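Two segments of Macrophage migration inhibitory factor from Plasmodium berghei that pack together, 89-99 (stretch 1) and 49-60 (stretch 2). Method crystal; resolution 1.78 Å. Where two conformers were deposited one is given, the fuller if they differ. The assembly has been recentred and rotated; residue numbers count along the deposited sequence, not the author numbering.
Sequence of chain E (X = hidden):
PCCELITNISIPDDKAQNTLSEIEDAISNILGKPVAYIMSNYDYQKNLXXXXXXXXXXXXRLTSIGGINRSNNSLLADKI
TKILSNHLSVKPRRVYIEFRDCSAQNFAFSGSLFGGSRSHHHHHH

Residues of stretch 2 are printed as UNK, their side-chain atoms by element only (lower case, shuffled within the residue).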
# COMPACT_ATOMS: atom_id res chain seq x y z
N SER E 89 -4.39 1.87 22.59
CA SER E 89 -4.38 0.76 23.55
C SER E 89 -4.11 -0.58 22.91
O SER E 89 -4.68 -1.59 23.33
CB SER E 89 -5.69 0.67 24.35
OG SER E 89 -6.22 1.97 24.59
N VAL E 90 -3.29 -0.61 21.85
CA VAL E 90 -2.91 -1.90 21.27
C VAL E 90 -1.85 -2.54 22.22
O VAL E 90 -1.06 -1.82 22.85
CB VAL E 90 -2.36 -1.66 19.86
CG1 VAL E 90 -1.16 -0.73 19.96
CG2 VAL E 90 -1.97 -2.97 19.14
N LYS E 91 -1.86 -3.86 22.33
CA LYS E 91 -0.80 -4.62 23.01
C LYS E 91 0.53 -4.45 22.22
O LYS E 91 0.53 -4.63 20.99
CB LYS E 91 -1.10 -6.11 22.93
CG LYS E 91 -2.26 -6.60 23.80
CD LYS E 91 -2.56 -8.05 23.40
CE LYS E 91 -4.02 -8.42 23.72
NZ LYS E 91 -4.23 -8.52 25.16
N PRO E 92 1.63 -4.12 22.91
CA PRO E 92 2.93 -4.09 22.19
C PRO E 92 3.22 -5.33 21.35
O PRO E 92 3.77 -5.24 20.22
CB PRO E 92 3.98 -3.89 23.33
CG PRO E 92 3.27 -3.10 24.34
CD PRO E 92 1.75 -3.54 24.26
N ARG E 93 2.87 -6.53 21.82
CA ARG E 93 3.03 -7.67 20.99
C ARG E 93 2.19 -7.74 19.71
O ARG E 93 2.48 -8.58 18.84
CB ARG E 93 2.92 -8.98 21.76
CG ARG E 93 1.41 -9.26 22.20
CD ARG E 93 1.22 -10.67 22.96
NE ARG E 93 1.91 -11.83 22.33
CZ ARG E 93 2.70 -12.68 23.00
NH1 ARG E 93 2.94 -12.46 24.31
NH2 ARG E 93 3.31 -13.70 22.36
N ARG E 94 1.22 -6.85 19.56
CA ARG E 94 0.48 -6.76 18.26
C ARG E 94 0.75 -5.37 17.64
O ARG E 94 -0.11 -4.78 16.97
CB ARG E 94 -0.98 -7.01 18.50
CG ARG E 94 -1.26 -8.50 18.81
CD ARG E 94 -2.77 -8.90 18.89
NE ARG E 94 -3.49 -8.78 17.64
CZ ARG E 94 -3.54 -9.71 16.70
NH1 ARG E 94 -2.85 -10.85 16.87
NH2 ARG E 94 -4.23 -9.53 15.60
N VAL E 95 1.98 -4.91 17.88
CA VAL E 95 2.60 -3.80 17.12
C VAL E 95 3.77 -4.38 16.36
O VAL E 95 4.63 -5.12 16.92
CB VAL E 95 3.12 -2.70 18.02
CG1 VAL E 95 3.83 -1.55 17.22
CG2 VAL E 95 1.92 -2.11 18.82
N TYR E 96 3.83 -4.07 15.06
CA TYR E 96 4.95 -4.59 14.25
C TYR E 96 5.41 -3.39 13.43
O TYR E 96 4.58 -2.71 12.84
CB TYR E 96 4.45 -5.73 13.36
CG TYR E 96 5.45 -6.33 12.38
CD1 TYR E 96 6.50 -7.13 12.82
CD2 TYR E 96 5.28 -6.16 11.00
CE1 TYR E 96 7.41 -7.72 11.89
CE2 TYR E 96 6.16 -6.75 10.07
CZ TYR E 96 7.24 -7.50 10.53
OH TYR E 96 8.12 -8.05 9.60
N ILE E 97 6.72 -3.11 13.45
CA ILE E 97 7.24 -1.92 12.81
C ILE E 97 8.26 -2.37 11.78
O ILE E 97 9.18 -3.13 12.13
CB ILE E 97 7.84 -1.04 13.82
CG1 ILE E 97 6.68 -0.58 14.77
CG2 ILE E 97 8.50 0.25 13.11
CD1 ILE E 97 7.23 0.06 15.88
N GLU E 98 8.11 -1.91 10.55
CA GLU E 98 9.01 -2.27 9.49
C GLU E 98 9.61 -1.03 8.84
O GLU E 98 8.88 -0.05 8.58
CB GLU E 98 8.21 -3.07 8.50
CG GLU E 98 8.95 -3.52 7.32
CD GLU E 98 8.01 -4.28 6.39
OE1 GLU E 98 7.68 -5.42 6.74
OE2 GLU E 98 7.58 -3.68 5.38
N PHE E 99 10.93 -1.07 8.57
CA PHE E 99 11.68 0.05 7.98
C PHE E 99 12.22 -0.44 6.61
O PHE E 99 12.89 -1.45 6.51
CB PHE E 99 12.89 0.47 8.83
CG PHE E 99 12.59 0.99 10.21
CD1 PHE E 99 12.42 2.34 10.40
CD2 PHE E 99 12.48 0.13 11.30
CE1 PHE E 99 12.15 2.88 11.71
CE2 PHE E 99 12.19 0.67 12.60
CZ PHE E 99 12.03 2.05 12.77
N UNK E 49 -5.44 -8.91 9.62
CA UNK E 49 -5.17 -9.98 10.55
C UNK E 49 -3.71 -10.13 10.83
O UNK E 49 -2.88 -9.88 9.96
n UNK E 49 -7.42 -15.96 10.30
c UNK E 49 -7.16 -11.41 9.80
n UNK E 49 -9.05 -14.29 10.51
c UNK E 49 -5.67 -11.30 9.92
c UNK E 49 -7.58 -12.51 8.79
c UNK E 49 -7.87 -14.69 10.02
n UNK E 49 -7.15 -13.88 9.24
N UNK E 50 -3.41 -10.56 12.06
CA UNK E 50 -2.03 -10.97 12.45
C UNK E 50 -2.11 -12.25 13.31
O UNK E 50 -2.91 -12.30 14.24
c UNK E 50 1.10 -10.60 12.77
c UNK E 50 0.09 -10.26 13.66
c UNK E 50 -1.27 -9.85 13.16
c UNK E 50 2.63 -11.08 14.61
c UNK E 50 0.35 -10.31 15.03
c UNK E 50 1.63 -10.68 15.52
c UNK E 50 2.39 -11.04 13.25
N UNK E 51 -1.34 -13.25 12.89
CA UNK E 51 -1.29 -14.55 13.53
C UNK E 51 -2.65 -15.13 13.68
O UNK E 51 -3.00 -15.56 14.80
o UNK E 51 0.65 -13.90 14.82
c UNK E 51 -0.66 -14.42 14.93
N UNK E 52 -3.42 -15.12 12.58
CA UNK E 52 -4.72 -15.70 12.49
C UNK E 52 -5.82 -15.06 13.30
O UNK E 52 -6.84 -15.71 13.55
N UNK E 53 -5.61 -13.82 13.75
CA UNK E 53 -6.57 -13.12 14.58
C UNK E 53 -6.83 -11.73 14.03
O UNK E 53 -5.90 -11.01 13.67
o UNK E 53 -6.88 -12.19 16.75
c UNK E 53 -6.00 -12.96 16.00
N UNK E 54 -8.09 -11.33 14.04
CA UNK E 54 -8.52 -9.97 13.67
C UNK E 54 -8.56 -9.07 14.94
O UNK E 54 -9.09 -7.99 14.91
c UNK E 54 -10.36 -8.72 12.34
c UNK E 54 -9.87 -10.07 12.90
o UNK E 54 -9.63 -7.94 11.64
n UNK E 54 -11.59 -8.41 12.67
N UNK E 55 -7.93 -9.48 16.04
CA UNK E 55 -7.84 -8.63 17.23
C UNK E 55 -6.98 -7.35 16.93
O UNK E 55 -6.16 -7.37 16.00
c UNK E 55 -7.13 -9.43 18.37
o UNK E 55 -5.81 -8.98 21.82
c UNK E 55 -6.15 -9.54 20.74
o UNK E 55 -5.84 -10.73 20.49
c UNK E 55 -6.95 -8.72 19.69
N UNK E 56 -7.15 -6.29 17.73
CA UNK E 56 -6.41 -5.02 17.57
C UNK E 56 -4.93 -5.26 17.21
O UNK E 56 -4.23 -6.02 17.87
N UNK E 57 -4.51 -4.69 16.09
CA UNK E 57 -3.15 -4.90 15.60
C UNK E 57 -2.73 -3.64 14.83
O UNK E 57 -3.52 -3.06 14.06
c UNK E 57 0.56 -6.70 12.49
c UNK E 57 -1.75 -6.04 12.56
c UNK E 57 -0.71 -6.80 14.58
c UNK E 57 -3.16 -6.13 14.67
o UNK E 57 1.77 -6.88 11.76
c UNK E 57 0.52 -6.99 13.84
c UNK E 57 -1.83 -6.34 13.93
c UNK E 57 -0.56 -6.20 11.83
N UNK E 58 -1.47 -3.24 14.99
CA UNK E 58 -0.91 -2.12 14.25
C UNK E 58 0.36 -2.52 13.48
O UNK E 58 1.27 -3.12 14.05
c UNK E 58 -0.61 -0.95 15.19
s UNK E 58 -2.02 -0.41 16.18
N UNK E 59 0.41 -2.19 12.20
CA UNK E 59 1.57 -2.44 11.38
C UNK E 59 2.03 -1.06 11.00
O UNK E 59 1.26 -0.32 10.34
c UNK E 59 3.60 -3.55 9.53
c UNK E 59 4.61 -3.73 8.60
c UNK E 59 4.34 -3.70 7.25
c UNK E 59 2.28 -3.36 9.14
c UNK E 59 3.01 -3.52 6.84
c UNK E 59 1.17 -3.22 10.16
c UNK E 59 2.00 -3.34 7.79
N UNK E 60 3.26 -0.67 11.38
CA UNK E 60 3.76 0.66 10.98
C UNK E 60 4.89 0.45 9.95
O UNK E 60 5.81 -0.32 10.20
c UNK E 60 3.13 1.66 13.24
c UNK E 60 4.27 1.46 12.14
c UNK E 60 4.74 2.91 11.70
O HOH W 1 -3.95 -5.59 20.77

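Position 49 carries seven side-chain atoms, three carbons, a nitrogen and then a carbon bearing two more nitrogens, none of them touching stretch 1. This guanidinium chain is Arg49; its CA-to-CB bond points away from stretch 1, and it is hydrogen-bonded elsewhere in the structure. Position 50 has one carbon followed by a ring of six carbons with no oxygen; a ring carbon lies 3.7 Å from Arg94 NH1, over one face of the guanidinium. This is Phe50, the carbon is CD2, and the CA-to-CB bond points toward stretch 1.

At position 51 one carbon and one oxygen make up the side chain, which defines Ser51; its hydroxyl is satisfied elsewhere in the structure. Position 52 has no side-chain atoms and is Gly52, whose positive phi of 68° by itself favours glycine. Position 53 again shows one carbon and one oxygen, and the oxygen lies over the guanidinium face of Arg94 opposite Phe50. This is Ser53, whose OG accepts a hydrogen bond from the backbone N of position 55 (3.0 Å). A type I' turn runs from Phe50 to Ser53, closed by Phe50 N to Ser53 O (3.0 Å) and Ser53 N to Phe50 O (3.1 Å).

Position 54 has two carbons, the second bearing one oxygen and one nitrogen. This is Asn54, its CA-to-CB bond directed away from stretch 1. At position 55, three carbons end in two oxygens; CB covers the same guanidinium face as Ser53 OG, and the carboxylate makes a long salt bridge with Lys91. This is Glu55, with Lys91 NZ to Glu55 OE1 3.7 Å, although the place of that oxygen is less sure; its CA-to-CB bond points toward stretch 1. Position 56 lacks a side chain and is Gly56; an ideal CB would lie 4.7 Å from Val90 CG2. A water joins Gly56 O (2.9 Å) to Lys91 N (3.1 Å).

Position 57 has one carbon and a six-carbon ring bearing an oxygen that approaches Tyr96 CB at 3.3 Å. This is Tyr57, whose OH finds no polar partner in the model. One carbon and one sulfur at position 58, the sulfur 3.9 Å from Val90 CG1, give Cys58. Position 59 has a carbon and an all-carbon six-membered ring, with a ring carbon 3.4 Å from Tyr96 CD2 and the two rings near parallel but slid apart; this is Phe59, and the carbon is CD1. Position 60 has three carbons, one branching to two, and its CB packs 4.1 Å from Ile97 CG1; this is Val60.

Two elements hold the contact together. The first is a parallel ladder in which Cys58 N binds Arg94 O (2.9 Å), Tyr96 N binds Cys58 O (2.9 Å), Val60 N binds Tyr96 O (2.8 Å) and Glu98 N binds Val60 O (2.8 Å). It sets Tyr96 and Phe59 on one face of the sheet, and Val95, Ile97, Cys58 and Val60 on the other. The second is Arg94, whose guanidinium gathers backbone carbonyls from the end of strand 49-50 and from the loop that follows it: NH1 to Phe50 O (3.0 Å), NH2 to Ser53 O (3.0 Å) and Glu55 O (2.9 Å), and NE to Gly56 O (2.9 Å). Arg94 thus ties the turn to the start of the ladder, donating through its side chain and accepting through its own carbonyl.

Stretch 2 49-60: RFSGSNEGYCFV
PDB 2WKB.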